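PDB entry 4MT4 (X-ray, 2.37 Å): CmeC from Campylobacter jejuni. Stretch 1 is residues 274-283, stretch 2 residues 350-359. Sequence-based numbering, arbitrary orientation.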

# COMPACT_ATOMS: atom_id res chain seq x y z
N ASP B 274 -2.91 4.97 18.48
CA ASP B 274 -2.11 5.39 17.33
C ASP B 274 -1.32 6.66 17.64
O ASP B 274 -0.23 6.86 17.11
CB ASP B 274 -2.99 5.59 16.10
CG ASP B 274 -4.05 6.65 16.30
OD1 ASP B 274 -4.48 6.86 17.46
OD2 ASP B 274 -4.47 7.27 15.30
N ILE B 275 -1.87 7.51 18.50
CA ILE B 275 -1.18 8.72 18.92
C ILE B 275 -0.01 8.37 19.83
O ILE B 275 1.07 8.94 19.72
CB ILE B 275 -2.13 9.70 19.64
CG1 ILE B 275 -3.24 10.17 18.69
CG2 ILE B 275 -1.36 10.90 20.17
CD1 ILE B 275 -4.17 11.21 19.28
N GLY B 276 -0.24 7.42 20.74
CA GLY B 276 0.80 6.96 21.64
C GLY B 276 1.92 6.26 20.89
O GLY B 276 3.09 6.47 21.18
N SER B 277 1.55 5.43 19.92
CA SER B 277 2.51 4.74 19.08
C SER B 277 3.36 5.74 18.30
O SER B 277 4.58 5.60 18.22
CB SER B 277 1.80 3.80 18.10
OG SER B 277 2.69 3.35 17.10
N SER B 278 2.71 6.74 17.73
CA SER B 278 3.39 7.76 16.96
C SER B 278 4.32 8.57 17.85
O SER B 278 5.38 9.03 17.42
CB SER B 278 2.38 8.66 16.26
OG SER B 278 3.00 9.46 15.27
N LEU B 279 3.92 8.75 19.11
CA LEU B 279 4.74 9.46 20.08
C LEU B 279 6.02 8.69 20.38
O LEU B 279 7.12 9.25 20.33
CB LEU B 279 3.96 9.70 21.37
CG LEU B 279 4.74 10.39 22.50
CD1 LEU B 279 4.98 11.85 22.15
CD2 LEU B 279 4.03 10.25 23.84
N GLU B 280 5.88 7.41 20.69
CA GLU B 280 7.02 6.57 21.06
C GLU B 280 8.02 6.41 19.93
O GLU B 280 9.22 6.30 20.16
CB GLU B 280 6.53 5.19 21.52
CG GLU B 280 5.75 5.21 22.82
CD GLU B 280 6.61 5.53 24.04
OE1 GLU B 280 7.85 5.49 23.94
OE2 GLU B 280 6.03 5.83 25.10
N LYS B 281 7.52 6.40 18.70
CA LYS B 281 8.38 6.30 17.53
C LYS B 281 9.17 7.59 17.34
O LYS B 281 10.24 7.60 16.73
CB LYS B 281 7.57 5.98 16.28
CG LYS B 281 7.01 4.57 16.28
CD LYS B 281 6.17 4.30 15.05
CE LYS B 281 5.56 2.90 15.09
NZ LYS B 281 4.76 2.60 13.87
N LEU B 282 8.65 8.68 17.89
CA LEU B 282 9.32 9.97 17.83
C LEU B 282 10.47 10.04 18.83
O LEU B 282 11.56 10.50 18.50
CB LEU B 282 8.34 11.11 18.08
CG LEU B 282 8.92 12.52 18.22
CD1 LEU B 282 9.74 12.90 16.99
CD2 LEU B 282 7.82 13.53 18.48
N THR B 283 10.23 9.57 20.06
CA THR B 283 11.28 9.53 21.08
C THR B 283 12.36 8.53 20.69
O THR B 283 13.52 8.68 21.06
CB THR B 283 10.74 9.14 22.47
OG1 THR B 283 10.94 7.73 22.68
CG2 THR B 283 9.26 9.46 22.58
N ASN B 350 15.61 12.05 10.31
CA ASN B 350 14.77 10.90 10.64
C ASN B 350 13.84 11.24 11.79
O ASN B 350 12.69 10.81 11.83
CB ASN B 350 15.62 9.68 10.99
CG ASN B 350 16.45 9.19 9.83
OD1 ASN B 350 16.24 9.59 8.68
ND2 ASN B 350 17.40 8.31 10.11
N LYS B 351 14.35 12.02 12.74
CA LYS B 351 13.55 12.50 13.85
C LYS B 351 12.48 13.47 13.37
O LYS B 351 11.33 13.41 13.82
CB LYS B 351 14.44 13.19 14.89
CG LYS B 351 13.66 13.82 16.03
CD LYS B 351 14.54 14.73 16.87
CE LYS B 351 13.70 15.48 17.90
NZ LYS B 351 14.53 16.41 18.72
N ASP B 352 12.85 14.36 12.45
CA ASP B 352 11.91 15.31 11.86
C ASP B 352 10.79 14.57 11.15
O ASP B 352 9.62 14.97 11.23
CB ASP B 352 12.63 16.25 10.89
CG ASP B 352 13.67 17.12 11.58
OD1 ASP B 352 13.64 17.22 12.82
OD2 ASP B 352 14.50 17.72 10.86
N GLU B 353 11.14 13.50 10.44
CA GLU B 353 10.16 12.69 9.73
C GLU B 353 9.18 12.05 10.71
O GLU B 353 7.98 11.99 10.46
CB GLU B 353 10.86 11.61 8.91
CG GLU B 353 9.92 10.68 8.16
CD GLU B 353 10.64 9.71 7.25
OE1 GLU B 353 11.89 9.67 7.29
OE2 GLU B 353 9.96 8.99 6.49
N ALA B 354 9.70 11.60 11.85
CA ALA B 354 8.87 11.00 12.88
C ALA B 354 7.98 12.05 13.55
O ALA B 354 6.89 11.73 14.03
CB ALA B 354 9.74 10.30 13.92
N PHE B 355 8.46 13.29 13.58
CA PHE B 355 7.68 14.39 14.13
C PHE B 355 6.52 14.73 13.19
O PHE B 355 5.40 14.97 13.64
CB PHE B 355 8.56 15.63 14.35
CG PHE B 355 7.91 16.68 15.22
CD1 PHE B 355 6.99 17.57 14.70
CD2 PHE B 355 8.23 16.78 16.57
CE1 PHE B 355 6.40 18.53 15.49
CE2 PHE B 355 7.65 17.74 17.37
CZ PHE B 355 6.73 18.62 16.83
N VAL B 356 6.81 14.76 11.89
CA VAL B 356 5.80 15.05 10.89
C VAL B 356 4.74 13.95 10.87
O VAL B 356 3.55 14.21 10.70
CB VAL B 356 6.42 15.22 9.49
CG1 VAL B 356 5.34 15.38 8.43
CG2 VAL B 356 7.36 16.41 9.47
N ASN B 357 5.19 12.71 11.05
CA ASN B 357 4.29 11.58 11.17
C ASN B 357 3.38 11.73 12.39
O ASN B 357 2.20 11.36 12.35
CB ASN B 357 5.06 10.26 11.27
CG ASN B 357 5.68 9.85 9.95
OD1 ASN B 357 5.28 10.34 8.89
ND2 ASN B 357 6.64 8.93 10.00
N TYR B 358 3.92 12.29 13.46
CA TYR B 358 3.15 12.54 14.67
C TYR B 358 2.08 13.59 14.44
O TYR B 358 0.92 13.41 14.83
CB TYR B 358 4.07 12.98 15.82
CG TYR B 358 3.33 13.37 17.08
CD1 TYR B 358 2.94 12.41 18.00
CD2 TYR B 358 3.02 14.70 17.35
CE1 TYR B 358 2.26 12.76 19.15
CE2 TYR B 358 2.35 15.06 18.49
CZ TYR B 358 1.97 14.08 19.39
OH TYR B 358 1.29 14.44 20.54
N GLN B 359 2.48 14.70 13.82
CA GLN B 359 1.56 15.78 13.48
C GLN B 359 0.40 15.26 12.63
O GLN B 359 -0.76 15.55 12.90
CB GLN B 359 2.30 16.89 12.74
CG GLN B 359 3.45 17.52 13.51
CD GLN B 359 3.03 18.69 14.38
OE1 GLN B 359 2.20 18.55 15.27
NE2 GLN B 359 3.59 19.86 14.10
O HOH W 1 6.33 9.37 14.93

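Both stretches are segments of longer α-helices, and they lie side by side running in nearly opposite directions, with 167° between their N-to-C directions. The axes approach to 8.7 Å, and each closest backbone pair includes one small residue, Ser-278 or Ala-354: the CA atoms of Ser-278 and Tyr-358 are 5.3 Å apart, and those of Leu-282 and Ala-354 are 5.1 Å apart. These two pairs lie one helical turn from each other on both helices. Because the chains run antiparallel, advancing along stretch 1 means moving backward along stretch 2. No direct hydrogen bond crosses the interface, so the contacts between the two stretches are apolar packing and one bridging water.

Asp-274 takes no part in the contact; its carboxylate turns back on its own helix, where Asp-274 OD1 accepts a weak hydrogen bond from the backbone N of Ile-275 at 2.9 Å. Ile-275 is the first residue to touch stretch 2. Its CB points sideways, and Ile-275 CG2 lies 4.2 Å from CE1 of Tyr-358, a branched aliphatic side chain beside an aromatic ring. The carbonyl O of Ile-275 lies at the edge of that ring, near its plane, 4.0 Å from Tyr-358 CE1. Ile-275 O is already engaged in its own helix, accepting from Leu-279 N at 2.9 Å.

Gly-276 and Ser-277 make no contact with the other stretch. The CA-to-CB bond of Ser-278, by contrast, points toward stretch 2, and its small side chain suits the close approach: Ser-278 OG comes to 3.1 Å from CA of Tyr-358 and 3.7 Å from its CB. Ser-278 OG is 3.5 Å from Tyr-358 N, but the angle is too poor for a hydrogen bond; Tyr-358 N instead donates to Ala-354 O at 3.1 Å within its helix. Water 1 makes a polar link between this level and the next, donating to Ser-278 O at 2.7 Å and to Ala-354 O at 2.6 Å. Ala-354 O also accepts from Tyr-358 N, and Ser-278 O accepts a weak bond from Leu-282 N; the water bridges the two backbones.

Leu-279 adds a second aliphatic contact to Tyr-358, with Leu-279 CB 4.1 Å from Tyr-358 CE1. With chi1 of Tyr-358 in t, the ring lies alongside stretch 1, with Ile-275 O and Leu-279 N at its edge; the wide ring offers apolar edge carbon to the Ile-275 and Leu-279 side chains. Glu-280 is out of reach. Lys-281 starts toward stretch 2, but its extended chain leads away and its ammonium group is bonded elsewhere in the structure; Lys-281 O lies 3.9 Å from CB of Ala-354.

Leu-282 has the most area covered by the opposing stretch. Its CB points sideways, yet the end of the side chain comes nearer, reaching several neighbors at once. Leu-282 CD1 lies 3.6 Å from Lys-351 O, 4.0 Å from Ala-354 CB and 3.7 Å from Phe-355 N, and Leu-282 CD2 lies 3.8 Å from Phe-355 CD2. Ala-354 suits this crowded level: Ala-354 CB also sits 3.9 Å from CA of Leu-282, filling the gap between closely spaced backbones. Thr-283 points away.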